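Local coordinates for coelenterazine-binding protein with bound coelenterazine (Renilla muelleri, PDB 2HPS) that binds coelenterazine, the luciferin of the sea pansy Renilla, and probably makes it available to luciferase and oxygen only once calcium is bound, at residues 18-23 / 29-34; 23-28 / 36-41; 110-113 / 118-121; 164-169 / 174-179. One frame throughout, in Å; residues are numbered along the deposited sequence. Where two conformers were deposited one is given.

Interaction 1 (18-23 / 29-34). With CTZ (c2-hydroxy-coelenterazine), chain B.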
loop_
_atom_site.group_PDB
_atom_site.type_symbol
_atom_site.label_atom_id
_atom_site.label_comp_id
_atom_site.label_asym_id
_atom_site.label_seq_id
_atom_site.Cartn_x
_atom_site.Cartn_y
_atom_site.Cartn_z
ATOM N N THR A 18 2.599 -4.482 -8.978
ATOM C CA THR A 18 2.983 -3.075 -8.889
ATOM C C THR A 18 3.287 -2.739 -7.419
ATOM O O THR A 18 4.309 -2.121 -7.100
ATOM C CB THR A 18 1.859 -2.213 -9.472
ATOM O OG1 THR A 18 1.647 -2.619 -10.842
ATOM C CG2 THR A 18 2.232 -0.735 -9.447
ATOM N N ARG A 19 2.428 -3.230 -6.540
ATOM C CA ARG A 19 2.593 -3.053 -5.093
ATOM C C ARG A 19 3.881 -3.741 -4.625
ATOM O O ARG A 19 4.665 -3.174 -3.877
ATOM C CB ARG A 19 1.391 -3.669 -4.376
ATOM C CG ARG A 19 1.492 -3.662 -2.866
ATOM C CD ARG A 19 0.272 -4.376 -2.280
ATOM N NE ARG A 19 0.507 -4.767 -0.883
ATOM C CZ ARG A 19 -0.168 -5.722 -0.239
ATOM N NH1 ARG A 19 -1.154 -6.398 -0.836
ATOM N NH2 ARG A 19 0.128 -5.988 1.023
HETATM N N MSE A 20 4.106 -4.961 -5.087
HETATM C CA MSE A 20 5.248 -5.711 -4.610
HETATM C C MSE A 20 6.557 -5.135 -5.104
HETATM O O MSE A 20 7.585 -5.215 -4.407
HETATM C CB MSE A 20 5.111 -7.182 -4.975
HETATM C CG MSE A 20 3.945 -7.886 -4.296
HETATM SE SE MSE A 20 4.167 -7.892 -2.356
HETATM C CE MSE A 20 3.167 -6.475 -1.741
ATOM N N GLN A 21 6.526 -4.517 -6.288
ATOM C CA GLN A 21 7.723 -3.914 -6.835
ATOM C C GLN A 21 8.193 -2.758 -5.961
ATOM O O GLN A 21 9.386 -2.446 -5.953
ATOM C CB GLN A 21 7.557 -3.466 -8.291
ATOM C CG GLN A 21 7.670 -4.632 -9.241
ATOM C CD GLN A 21 8.234 -4.295 -10.614
ATOM O OE1 GLN A 21 8.390 -3.132 -10.998
ATOM N NE2 GLN A 21 8.538 -5.332 -11.357
ATOM N N ARG A 22 7.267 -2.153 -5.213
ATOM C CA ARG A 22 7.618 -1.103 -4.262
ATOM C C ARG A 22 8.426 -1.638 -3.087
ATOM O O ARG A 22 9.159 -0.880 -2.443
ATOM C CB ARG A 22 6.366 -0.359 -3.761
ATOM C CG ARG A 22 5.620 0.396 -4.866
ATOM C CD ARG A 22 6.516 1.422 -5.557
ATOM N NE ARG A 22 7.233 2.252 -4.582
ATOM C CZ ARG A 22 8.228 3.085 -4.891
ATOM N NH1 ARG A 22 8.824 3.776 -3.932
ATOM N NH2 ARG A 22 8.625 3.230 -6.154
ATOM N N VAL A 23 8.308 -2.935 -2.824
ATOM C CA VAL A 23 9.066 -3.568 -1.755
ATOM C C VAL A 23 10.495 -3.873 -2.253
ATOM O O VAL A 23 11.448 -3.928 -1.474
ATOM C CB VAL A 23 8.325 -4.825 -1.219
ATOM C CG1 VAL A 23 9.060 -5.438 -0.003
ATOM C CG2 VAL A 23 6.882 -4.483 -0.828
ATOM N N GLY A 29 14.286 -7.840 -8.585
ATOM C CA GLY A 29 13.150 -8.725 -8.835
ATOM C C GLY A 29 12.782 -9.640 -7.680
ATOM O O GLY A 29 11.922 -10.511 -7.837
ATOM N N PHE A 30 13.432 -9.443 -6.534
ATOM C CA PHE A 30 13.208 -10.281 -5.355
ATOM C C PHE A 30 12.992 -9.440 -4.110
ATOM O O PHE A 30 13.518 -8.341 -3.993
ATOM C CB PHE A 30 14.375 -11.253 -5.146
ATOM C CG PHE A 30 14.441 -12.332 -6.188
ATOM C CD1 PHE A 30 13.829 -13.562 -5.971
ATOM C CD2 PHE A 30 15.089 -12.105 -7.403
ATOM C CE1 PHE A 30 13.871 -14.564 -6.937
ATOM C CE2 PHE A 30 15.135 -13.100 -8.390
ATOM C CZ PHE A 30 14.525 -14.332 -8.154
ATOM N N ILE A 31 12.210 -9.979 -3.183
ATOM C CA ILE A 31 11.920 -9.276 -1.926
ATOM C C ILE A 31 11.970 -10.227 -0.730
ATOM O O ILE A 31 11.870 -11.453 -0.876
ATOM C CB ILE A 31 10.554 -8.551 -1.961
ATOM C CG1 ILE A 31 9.396 -9.524 -2.251
ATOM C CG2 ILE A 31 10.591 -7.380 -2.970
ATOM C CD1 ILE A 31 8.002 -8.905 -2.018
ATOM N N SER A 32 12.095 -9.646 0.456
ATOM C CA SER A 32 12.176 -10.440 1.674
ATOM C C SER A 32 11.453 -9.732 2.805
ATOM O O SER A 32 11.081 -8.545 2.690
ATOM C CB SER A 32 13.639 -10.594 2.081
ATOM O OG SER A 32 14.128 -9.347 2.524
ATOM N N ARG A 33 11.315 -10.460 3.914
ATOM C CA ARG A 33 10.695 -9.938 5.135
ATOM C C ARG A 33 11.328 -8.625 5.551
ATOM O O ARG A 33 10.617 -7.648 5.823
ATOM C CB ARG A 33 10.852 -10.976 6.238
ATOM C CG ARG A 33 10.005 -10.785 7.477
ATOM C CD ARG A 33 10.097 -12.006 8.381
ATOM N NE ARG A 33 9.246 -11.869 9.559
ATOM C CZ ARG A 33 7.979 -12.271 9.620
ATOM N NH1 ARG A 33 7.410 -12.843 8.567
ATOM N NH2 ARG A 33 7.282 -12.105 10.740
ATOM N N GLU A 34 12.668 -8.559 5.588
ATOM C CA GLU A 34 13.289 -7.316 6.051
ATOM C C GLU A 34 13.084 -6.142 5.097
ATOM O O GLU A 34 13.036 -5.013 5.539
ATOM C CB GLU A 34 14.772 -7.473 6.423
ATOM C CG GLU A 34 15.661 -7.982 5.330
ATOM C CD GLU A 34 15.872 -9.485 5.419
ATOM O OE1 GLU A 34 17.060 -9.899 5.382
ATOM O OE2 GLU A 34 14.868 -10.246 5.535
HETATM N N1 CTZ B . 2.987 2.496 -0.505
HETATM C C2 CTZ B . 4.282 2.116 -0.327
HETATM C C3 CTZ B . 4.936 2.613 -1.539
HETATM N N4 CTZ B . 4.071 3.239 -2.331
HETATM C C5 CTZ B . 4.226 3.838 -3.530
HETATM C C6 CTZ B . 3.105 4.398 -4.149
HETATM N N7 CTZ B . 1.890 4.355 -3.563
HETATM C C8 CTZ B . 1.704 3.773 -2.358
HETATM C C9 CTZ B . 2.882 3.156 -1.704
HETATM C C10 CTZ B . 4.846 1.352 0.847
HETATM C C11 CTZ B . 4.170 0.005 0.851
HETATM C C12 CTZ B . 3.292 -0.320 1.883
HETATM C C13 CTZ B . 2.641 -1.547 1.910
HETATM C C14 CTZ B . 2.890 -2.458 0.878
HETATM C C15 CTZ B . 3.764 -2.137 -0.171
HETATM C C16 CTZ B . 4.409 -0.898 -0.187
HETATM O O17 CTZ B . 2.253 -3.656 0.899
HETATM O O18 CTZ B . 6.186 2.475 -1.838
HETATM C C19 CTZ B . 3.268 5.085 -5.450
HETATM C C20 CTZ B . 4.176 4.633 -6.410
HETATM C C21 CTZ B . 4.311 5.313 -7.619
HETATM C C22 CTZ B . 3.549 6.463 -7.868
HETATM C C23 CTZ B . 2.654 6.931 -6.917
HETATM C C24 CTZ B . 2.514 6.246 -5.704
HETATM O O25 CTZ B . 3.709 7.108 -9.055
HETATM C C26 CTZ B . 0.351 3.681 -1.676
HETATM C C27 CTZ B . 0.107 4.949 -0.900
HETATM C C28 CTZ B . 0.035 4.947 0.492
HETATM C C29 CTZ B . -0.198 6.145 1.167
HETATM C C30 CTZ B . -0.339 7.339 0.443
HETATM C C31 CTZ B . -0.281 7.338 -0.950
HETATM C C32 CTZ B . -0.063 6.134 -1.624
#
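The first EF-hand of the protein closes on itself where I31 of strand 30-32 packs against M20 of helix 6-21 and V23 three residues on. The side chains meet by apolar contact. The CG2 methyl of I31 reaches V23 CB at 3.8 Å, and its CD1 lies 4.0 Å from the SE atom of M20, a selenomethionine; both side chains cross that of I31 at about a right angle. CG1 of I31 stands between its own backbone N and carbonyl carbon (chi1 58°), which sends CD1 toward M20 while CG2 covers V23.

The same segment, 18-23, grips coelenterazine with two arginines. The extended chain of R19 brings NE to 2.7 Å from CTZ O17 in a nearly straight bond (163°), with a second, weak one from NH2. R22 instead folds back at chi2 and chi3, placing NE 2.9 Å from CTZ O18 (166°), with the oxygen at the guanidinium edge and in its plane. An alanine in place of R22 is likely to leave O18 without this donor and D134 without its salt-bridge mate.

Helix 78-91 packs against the same side chains, V78 and A81 touching I31 and A81 also M20, while I31 pairs through its backbone with I76 of strand 75-77.

Interaction 2 (23-28 / 36-41). With CTZ (c2-hydroxy-coelenterazine), chain B.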
loop_
_atom_site.group_PDB
_atom_site.type_symbol
_atom_site.label_atom_id
_atom_site.label_comp_id
_atom_site.label_asym_id
_atom_site.label_seq_id
_atom_site.Cartn_x
_atom_site.Cartn_y
_atom_site.Cartn_z
ATOM N N VAL A 23 8.308 -2.935 -2.824
ATOM C CA VAL A 23 9.066 -3.568 -1.755
ATOM C C VAL A 23 10.495 -3.873 -2.253
ATOM O O VAL A 23 11.448 -3.928 -1.474
ATOM C CB VAL A 23 8.325 -4.825 -1.219
ATOM C CG1 VAL A 23 9.060 -5.438 -0.003
ATOM C CG2 VAL A 23 6.882 -4.483 -0.828
ATOM N N ASP A 24 10.636 -4.026 -3.575
ATOM C CA ASP A 24 11.895 -4.382 -4.221
ATOM C C ASP A 24 12.824 -3.171 -4.373
ATOM O O ASP A 24 12.982 -2.605 -5.459
ATOM C CB ASP A 24 11.618 -5.046 -5.591
ATOM C CG ASP A 24 12.891 -5.472 -6.302
ATOM O OD1 ASP A 24 13.943 -5.590 -5.644
ATOM O OD2 ASP A 24 12.848 -5.672 -7.527
ATOM N N VAL A 25 13.452 -2.787 -3.268
ATOM C CA VAL A 25 14.152 -1.513 -3.207
ATOM C C VAL A 25 15.460 -1.494 -4.039
ATOM O O VAL A 25 15.927 -0.410 -4.429
ATOM C CB VAL A 25 14.342 -1.102 -1.707
ATOM C CG1 VAL A 25 15.394 -1.986 -1.029
ATOM C CG2 VAL A 25 14.648 0.370 -1.561
ATOM N N THR A 26 16.042 -2.661 -4.329
ATOM C CA THR A 26 17.239 -2.689 -5.190
ATOM C C THR A 26 16.937 -3.030 -6.649
ATOM O O THR A 26 17.841 -3.044 -7.487
ATOM C CB THR A 26 18.345 -3.628 -4.673
ATOM O OG1 THR A 26 17.875 -4.976 -4.637
ATOM C CG2 THR A 26 18.824 -3.187 -3.274
ATOM N N GLY A 27 15.670 -3.313 -6.937
ATOM C CA GLY A 27 15.230 -3.590 -8.300
ATOM C C GLY A 27 15.793 -4.871 -8.890
ATOM O O GLY A 27 15.969 -4.955 -10.101
ATOM N N ASP A 28 16.072 -5.863 -8.043
ATOM C CA ASP A 28 16.625 -7.151 -8.489
ATOM C C ASP A 28 15.553 -8.216 -8.766
ATOM O O ASP A 28 15.873 -9.352 -9.153
ATOM C CB ASP A 28 17.700 -7.666 -7.510
ATOM C CG ASP A 28 17.133 -8.108 -6.156
ATOM O OD1 ASP A 28 15.947 -7.843 -5.845
ATOM O OD2 ASP A 28 17.900 -8.731 -5.383
ATOM N N TYR A 36 10.304 -5.607 3.618
ATOM C CA TYR A 36 8.986 -5.144 4.044
ATOM C C TYR A 36 9.070 -4.321 5.344
ATOM O O TYR A 36 8.467 -3.251 5.465
ATOM C CB TYR A 36 8.027 -6.340 4.142
ATOM C CG TYR A 36 6.584 -5.991 3.827
ATOM C CD1 TYR A 36 6.248 -5.297 2.646
ATOM C CD2 TYR A 36 5.550 -6.380 4.689
ATOM C CE1 TYR A 36 4.914 -4.974 2.360
ATOM C CE2 TYR A 36 4.225 -6.071 4.405
ATOM C CZ TYR A 36 3.913 -5.365 3.249
ATOM O OH TYR A 36 2.586 -5.075 2.995
ATOM N N GLU A 37 9.866 -4.803 6.301
ATOM C CA GLU A 37 10.116 -4.081 7.552
ATOM C C GLU A 37 10.739 -2.715 7.304
ATOM O O GLU A 37 10.494 -1.786 8.048
ATOM C CB GLU A 37 11.054 -4.888 8.458
ATOM C CG GLU A 37 10.501 -6.229 8.928
ATOM C CD GLU A 37 11.450 -6.932 9.884
ATOM O OE1 GLU A 37 11.465 -6.539 11.067
ATOM O OE2 GLU A 37 12.171 -7.868 9.457
ATOM N N LEU A 38 11.548 -2.593 6.249
ATOM C CA LEU A 38 12.142 -1.302 5.926
ATOM C C LEU A 38 11.076 -0.232 5.686
ATOM O O LEU A 38 11.239 0.914 6.092
ATOM C CB LEU A 38 13.053 -1.420 4.700
ATOM C CG LEU A 38 13.699 -0.129 4.169
ATOM C CD1 LEU A 38 14.582 0.551 5.206
ATOM C CD2 LEU A 38 14.501 -0.441 2.876
ATOM N N ILE A 39 10.003 -0.616 4.999
ATOM C CA ILE A 39 8.865 0.291 4.786
ATOM C C ILE A 39 8.278 0.754 6.126
ATOM O O ILE A 39 8.086 1.953 6.346
ATOM C CB ILE A 39 7.800 -0.371 3.898
ATOM C CG1 ILE A 39 8.390 -0.577 2.506
ATOM C CG2 ILE A 39 6.511 0.496 3.847
ATOM C CD1 ILE A 39 7.579 -1.456 1.606
ATOM N N ALA A 40 8.042 -0.187 7.043
ATOM C CA ALA A 40 7.520 0.181 8.358
ATOM C C ALA A 40 8.481 1.121 9.112
ATOM O O ALA A 40 8.055 2.054 9.788
ATOM C CB ALA A 40 7.192 -1.084 9.178
ATOM N N VAL A 41 9.786 0.882 8.988
ATOM C CA VAL A 41 10.777 1.776 9.605
ATOM C C VAL A 41 10.731 3.195 9.004
ATOM O O VAL A 41 10.826 4.204 9.718
ATOM C CB VAL A 41 12.209 1.183 9.499
ATOM C CG1 VAL A 41 13.269 2.246 9.817
ATOM C CG2 VAL A 41 12.347 -0.031 10.430
HETATM N N1 CTZ B . 2.987 2.496 -0.505
HETATM C C2 CTZ B . 4.282 2.116 -0.327
HETATM C C3 CTZ B . 4.936 2.613 -1.539
HETATM N N4 CTZ B . 4.071 3.239 -2.331
HETATM C C5 CTZ B . 4.226 3.838 -3.530
HETATM C C6 CTZ B . 3.105 4.398 -4.149
HETATM N N7 CTZ B . 1.890 4.355 -3.563
HETATM C C8 CTZ B . 1.704 3.773 -2.358
HETATM C C9 CTZ B . 2.882 3.156 -1.704
HETATM C C10 CTZ B . 4.846 1.352 0.847
HETATM C C11 CTZ B . 4.170 0.005 0.851
HETATM C C12 CTZ B . 3.292 -0.320 1.883
HETATM C C13 CTZ B . 2.641 -1.547 1.910
HETATM C C14 CTZ B . 2.890 -2.458 0.878
HETATM C C15 CTZ B . 3.764 -2.137 -0.171
HETATM C C16 CTZ B . 4.409 -0.898 -0.187
HETATM O O17 CTZ B . 2.253 -3.656 0.899
HETATM O O18 CTZ B . 6.186 2.475 -1.838
HETATM C C19 CTZ B . 3.268 5.085 -5.450
HETATM C C20 CTZ B . 4.176 4.633 -6.410
HETATM C C21 CTZ B . 4.311 5.313 -7.619
HETATM C C22 CTZ B . 3.549 6.463 -7.868
HETATM C C23 CTZ B . 2.654 6.931 -6.917
HETATM C C24 CTZ B . 2.514 6.246 -5.704
HETATM O O25 CTZ B . 3.709 7.108 -9.055
HETATM C C26 CTZ B . 0.351 3.681 -1.676
HETATM C C27 CTZ B . 0.107 4.949 -0.900
HETATM C C28 CTZ B . 0.035 4.947 0.492
HETATM C C29 CTZ B . -0.198 6.145 1.167
HETATM C C30 CTZ B . -0.339 7.339 0.443
HETATM C C31 CTZ B . -0.281 7.338 -0.950
HETATM C C32 CTZ B . -0.063 6.134 -1.624
#
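V23, in the first EF-hand, meets helix 33-47 through its CG2 methyl, 3.6 Å from Y36 CD1 at the edge of the ring and 3.9 Å from I39 CD1. D24 follows, at the centre of an inverse gamma turn and the start of a type I beta turn ending at G27; its OD1 takes the N-H of D28 at 3.2 Å on the syn side. V25 lies farther out, its CG1 loosely against L38 CD2 at 4.3 Å.

Across from this loop, Y36 OH and CTZ O17 share a hydrogen bond of 2.6 Å, in which either could be the donor; O17 sits in the plane of the tyrosine ring. I39 keeps CG1 beside its backbone N (chi1 -66°), which turns CG2 to CTZ C10 at 3.5 Å. A phenylalanine in place of Y36 would probably leave O17 one bond poorer and Q103 NE2 without its hydroxyl partner.

Methyls of V23 and I39 thus lie along the ligand phenol, while CTZ O17 is gripped by Y36 OH and R19, themselves bonded together: a buried polar atom satisfied within an apolar wall.

Interaction 3 (110-113 / 118-121)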
loop_
_atom_site.group_PDB
_atom_site.type_symbol
_atom_site.label_atom_id
_atom_site.label_comp_id
_atom_site.label_asym_id
_atom_site.label_seq_id
_atom_site.Cartn_x
_atom_site.Cartn_y
_atom_site.Cartn_z
ATOM N N CYS A 110 -0.616 8.037 9.993
ATOM C CA CYS A 110 0.743 8.596 9.925
ATOM C C CYS A 110 0.813 9.837 9.027
ATOM O O CYS A 110 1.561 10.783 9.317
ATOM C CB CYS A 110 1.734 7.519 9.479
ATOM S SG CYS A 110 1.962 6.211 10.698
ATOM N N ILE A 111 0.016 9.864 7.958
ATOM C CA ILE A 111 -0.032 11.058 7.097
ATOM C C ILE A 111 -0.750 12.218 7.803
ATOM O O ILE A 111 -0.361 13.394 7.672
ATOM C CB ILE A 111 -0.777 10.775 5.766
ATOM C CG1 ILE A 111 -0.217 9.523 5.070
ATOM C CG2 ILE A 111 -0.683 11.981 4.826
ATOM C CD1 ILE A 111 -1.046 9.074 3.850
ATOM N N ASP A 112 -1.813 11.855 8.520
ATOM C CA ASP A 112 -2.789 12.778 9.119
ATOM C C ASP A 112 -2.211 13.399 10.387
ATOM O O ASP A 112 -2.486 12.931 11.485
ATOM C CB ASP A 112 -4.065 11.983 9.427
ATOM C CG ASP A 112 -5.203 12.835 9.990
ATOM O OD1 ASP A 112 -5.090 14.082 10.046
ATOM O OD2 ASP A 112 -6.208 12.207 10.367
ATOM N N THR A 113 -1.413 14.450 10.214
ATOM C CA THR A 113 -0.640 15.026 11.324
ATOM C C THR A 113 -1.501 15.678 12.395
ATOM O O THR A 113 -1.145 15.647 13.578
ATOM C CB THR A 113 0.461 16.006 10.847
ATOM O OG1 THR A 113 -0.123 17.162 10.241
ATOM C CG2 THR A 113 1.373 15.334 9.841
ATOM N N TYR A 118 -8.369 14.299 7.756
ATOM C CA TYR A 118 -8.026 14.930 6.465
ATOM C C TYR A 118 -6.523 15.000 6.274
ATOM O O TYR A 118 -5.782 15.194 7.230
ATOM C CB TYR A 118 -8.573 16.357 6.363
ATOM C CG TYR A 118 -10.067 16.415 6.419
ATOM C CD1 TYR A 118 -10.843 16.200 5.279
ATOM C CD2 TYR A 118 -10.713 16.655 7.634
ATOM C CE1 TYR A 118 -12.246 16.236 5.354
ATOM C CE2 TYR A 118 -12.093 16.693 7.718
ATOM C CZ TYR A 118 -12.851 16.475 6.582
ATOM O OH TYR A 118 -14.226 16.523 6.703
ATOM N N VAL A 119 -6.082 14.861 5.028
ATOM C CA VAL A 119 -4.663 15.038 4.700
ATOM C C VAL A 119 -4.502 15.992 3.512
ATOM O O VAL A 119 -5.211 15.880 2.518
ATOM C CB VAL A 119 -3.920 13.670 4.443
ATOM C CG1 VAL A 119 -3.999 12.754 5.670
ATOM C CG2 VAL A 119 -4.455 12.937 3.215
ATOM N N SER A 120 -3.583 16.944 3.634
ATOM C CA SER A 120 -3.312 17.903 2.569
ATOM C C SER A 120 -2.221 17.372 1.644
ATOM O O SER A 120 -1.553 16.369 1.951
ATOM C CB SER A 120 -2.798 19.207 3.182
ATOM O OG SER A 120 -1.519 18.974 3.786
ATOM N N LEU A 121 -2.003 18.090 0.539
ATOM C CA LEU A 121 -0.912 17.736 -0.359
ATOM C C LEU A 121 0.461 17.724 0.341
ATOM O O LEU A 121 1.182 16.731 0.213
ATOM C CB LEU A 121 -0.907 18.600 -1.629
ATOM C CG LEU A 121 0.286 18.417 -2.572
ATOM C CD1 LEU A 121 0.374 16.997 -3.134
ATOM C CD2 LEU A 121 0.166 19.453 -3.712
#
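I111 holds CG1 beside its backbone N (chi1 -51°), which leaves CG2 anti to that N and aimed at V119, whose CG1 stands anti to its own carbonyl carbon (chi1 -59°) and comes to 3.5 Å from I111 CG2. This joins the end of helix 102-111, where the third EF-hand loop starts, to the short strand 118-120 within that loop. V119 CG1 also lies 3.7 Å from D112 CA, filling the angle where helix gives way to loop.

At D112 the contact turns polar. Its carboxylate is held by backbone N-H groups inside the loop, OD2 by G117 and OD1 by D116. The same OD1 lies 3.1 Å from Y118 O, two acceptors with no hydrogen bond between them. V119 is meanwhile paired through its backbone with I155 of the neighbouring EF-hand.

D112 and Y118 are probable calcium ligands, and no metal occupies the loop here. An EF-hand loop uses the carboxylate of its first residue and the backbone carbonyl of its seventh, so D112 OD1 and Y118 O would probably both face the ion. Already oriented by loop amides, the carboxylate is consistent with a site preformed for a cation, whose binding would probably offset the repulsion between the two oxygens.

Interaction 4 (164-169 / 174-179)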
loop_
_atom_site.group_PDB
_atom_site.type_symbol
_atom_site.label_atom_id
_atom_site.label_comp_id
_atom_site.label_asym_id
_atom_site.label_seq_id
_atom_site.Cartn_x
_atom_site.Cartn_y
_atom_site.Cartn_z
ATOM N N VAL A 164 -8.258 2.471 -1.166
ATOM C CA VAL A 164 -7.635 1.251 -0.620
ATOM C C VAL A 164 -8.472 0.020 -0.948
ATOM O O VAL A 164 -7.959 -0.990 -1.437
ATOM C CB VAL A 164 -7.446 1.370 0.909
ATOM C CG1 VAL A 164 -7.021 0.049 1.496
ATOM C CG2 VAL A 164 -6.420 2.464 1.218
ATOM N N ASN A 165 -9.770 0.077 -0.680
ATOM C CA ASN A 165 -10.631 -1.062 -1.005
ATOM C C ASN A 165 -10.644 -1.398 -2.486
ATOM O O ASN A 165 -10.625 -2.566 -2.868
ATOM C CB ASN A 165 -12.044 -0.813 -0.478
ATOM C CG ASN A 165 -12.165 -1.186 0.978
ATOM O OD1 ASN A 165 -12.175 -2.374 1.306
ATOM N ND2 ASN A 165 -12.245 -0.192 1.861
ATOM N N ASP A 166 -10.685 -0.369 -3.325
ATOM C CA ASP A 166 -10.732 -0.622 -4.755
ATOM C C ASP A 166 -9.419 -1.267 -5.233
ATOM O O ASP A 166 -9.434 -2.232 -6.008
ATOM C CB ASP A 166 -10.901 0.773 -5.374
ATOM C CG ASP A 166 -11.007 0.761 -6.868
ATOM O OD1 ASP A 166 -10.990 -0.331 -7.483
ATOM O OD2 ASP A 166 -11.123 1.884 -7.412
ATOM N N PHE A 167 -8.299 -0.763 -4.733
ATOM C CA PHE A 167 -7.009 -1.355 -5.094
ATOM C C PHE A 167 -6.896 -2.797 -4.597
ATOM O O PHE A 167 -6.526 -3.686 -5.355
ATOM C CB PHE A 167 -5.865 -0.520 -4.556
ATOM C CG PHE A 167 -4.512 -1.014 -5.015
ATOM C CD1 PHE A 167 -4.030 -0.660 -6.273
ATOM C CD2 PHE A 167 -3.745 -1.848 -4.211
ATOM C CE1 PHE A 167 -2.790 -1.124 -6.728
ATOM C CE2 PHE A 167 -2.489 -2.322 -4.658
ATOM C CZ PHE A 167 -2.009 -1.950 -5.908
ATOM N N LEU A 168 -7.223 -3.027 -3.325
ATOM C CA LEU A 168 -7.003 -4.350 -2.728
ATOM C C LEU A 168 -7.973 -5.436 -3.193
ATOM O O LEU A 168 -7.573 -6.602 -3.313
ATOM C CB LEU A 168 -7.003 -4.252 -1.192
ATOM C CG LEU A 168 -5.793 -3.570 -0.544
ATOM C CD1 LEU A 168 -6.031 -3.552 0.968
ATOM C CD2 LEU A 168 -4.463 -4.257 -0.890
ATOM N N PHE A 169 -9.229 -5.078 -3.462
ATOM C CA PHE A 169 -10.264 -6.064 -3.757
ATOM C C PHE A 169 -10.938 -5.952 -5.119
ATOM O O PHE A 169 -11.693 -6.854 -5.506
ATOM C CB PHE A 169 -11.352 -6.044 -2.664
ATOM C CG PHE A 169 -10.813 -6.315 -1.300
ATOM C CD1 PHE A 169 -10.341 -7.571 -0.970
ATOM C CD2 PHE A 169 -10.768 -5.301 -0.341
ATOM C CE1 PHE A 169 -9.833 -7.822 0.298
ATOM C CE2 PHE A 169 -10.258 -5.545 0.919
ATOM C CZ PHE A 169 -9.786 -6.803 1.237
ATOM N N THR A 174 -10.114 0.652 -12.374
ATOM C CA THR A 174 -10.601 2.008 -12.084
ATOM C C THR A 174 -9.448 2.995 -12.073
ATOM O O THR A 174 -8.285 2.600 -11.903
ATOM C CB THR A 174 -11.292 2.125 -10.713
ATOM O OG1 THR A 174 -10.321 1.975 -9.667
ATOM C CG2 THR A 174 -12.415 1.091 -10.528
ATOM N N ALA A 175 -9.768 4.280 -12.221
ATOM C CA ALA A 175 -8.739 5.324 -12.159
ATOM C C ALA A 175 -7.998 5.304 -10.818
ATOM O O ALA A 175 -6.783 5.487 -10.772
ATOM C CB ALA A 175 -9.370 6.689 -12.390
ATOM N N LEU A 176 -8.728 5.072 -9.730
ATOM C CA LEU A 176 -8.122 5.114 -8.397
ATOM C C LEU A 176 -7.151 3.956 -8.230
ATOM O O LEU A 176 -6.008 4.144 -7.778
ATOM C CB LEU A 176 -9.196 5.078 -7.298
ATOM C CG LEU A 176 -10.089 6.331 -7.204
ATOM C CD1 LEU A 176 -11.179 6.121 -6.161
ATOM C CD2 LEU A 176 -9.241 7.566 -6.879
ATOM N N ALA A 177 -7.585 2.763 -8.633
ATOM C CA ALA A 177 -6.696 1.591 -8.493
ATOM C C ALA A 177 -5.493 1.707 -9.419
ATOM O O ALA A 177 -4.385 1.266 -9.090
ATOM C CB ALA A 177 -7.464 0.317 -8.737
ATOM N N ASN A 178 -5.695 2.301 -10.592
ATOM C CA ASN A 178 -4.593 2.539 -11.526
ATOM C C ASN A 178 -3.577 3.584 -11.059
ATOM O O ASN A 178 -2.496 3.692 -11.645
ATOM C CB ASN A 178 -5.137 2.955 -12.901
ATOM C CG ASN A 178 -5.696 1.773 -13.718
ATOM O OD1 ASN A 178 -5.557 0.585 -13.351
ATOM N ND2 ASN A 178 -6.327 2.109 -14.864
ATOM N N ALA A 179 -3.923 4.344 -10.013
ATOM C CA ALA A 179 -3.074 5.455 -9.565
ATOM C C ALA A 179 -2.424 5.250 -8.195
ATOM O O ALA A 179 -1.360 5.825 -7.926
ATOM C CB ALA A 179 -3.863 6.749 -9.557
#
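The ring of F167 turns its edge to A177, whose carbonyl oxygen lies in the ring plane, 3.4 Å from F167 CD1; the ring of Y181 stacks on it. This places the final helix, 175-180, across the exiting helix of the fourth EF-hand, 157-169; the short axes approach to 8.4 Å at an angle of 75°. The small side chain of A177 sits at the crossing, its CB 3.8 Å from D166 OD1 and 4.3 Å from F167 CD1.

The other flat group is the D166 carboxylate, extended to T174 because CG lies anti to the backbone N (chi1 -179°). T174 OG1 donates to OD2, though the modelled separation of 2.4 Å is very short and D166 has a second conformer, so the exact length is doubtful. Beside that oxygen lies L176 CB. On the helix 6-21 side, Y11 and K15 touch A177.

T174 is also the N-cap of the final helix: its OG1 accepts the N-H of A177 at 3.0 Å, with an angle of 166° at the hydrogen.

Interactions 1 and 2 are two halves of one buried unit: they share V23, both use helix 33-47, and both hold coelenterazine, R19 NH2 of the first meeting Y36 OH of the second. Their cores are apolar, with polar tips turned to the ligand. Interaction 3, about 25 Å between centres from interaction 1, is the related helix-to-strand junction of another EF-hand, buried but with Y118 exposed; there the polar half is directed to a probable calcium site, and only I111 touches coelenterazine. Interaction 4 is partly buried, joins two helices rather than a loop or strand to a helix, and relies on a cap and a carboxylate; it touches interaction 1 where F167 and L168 pack on R19.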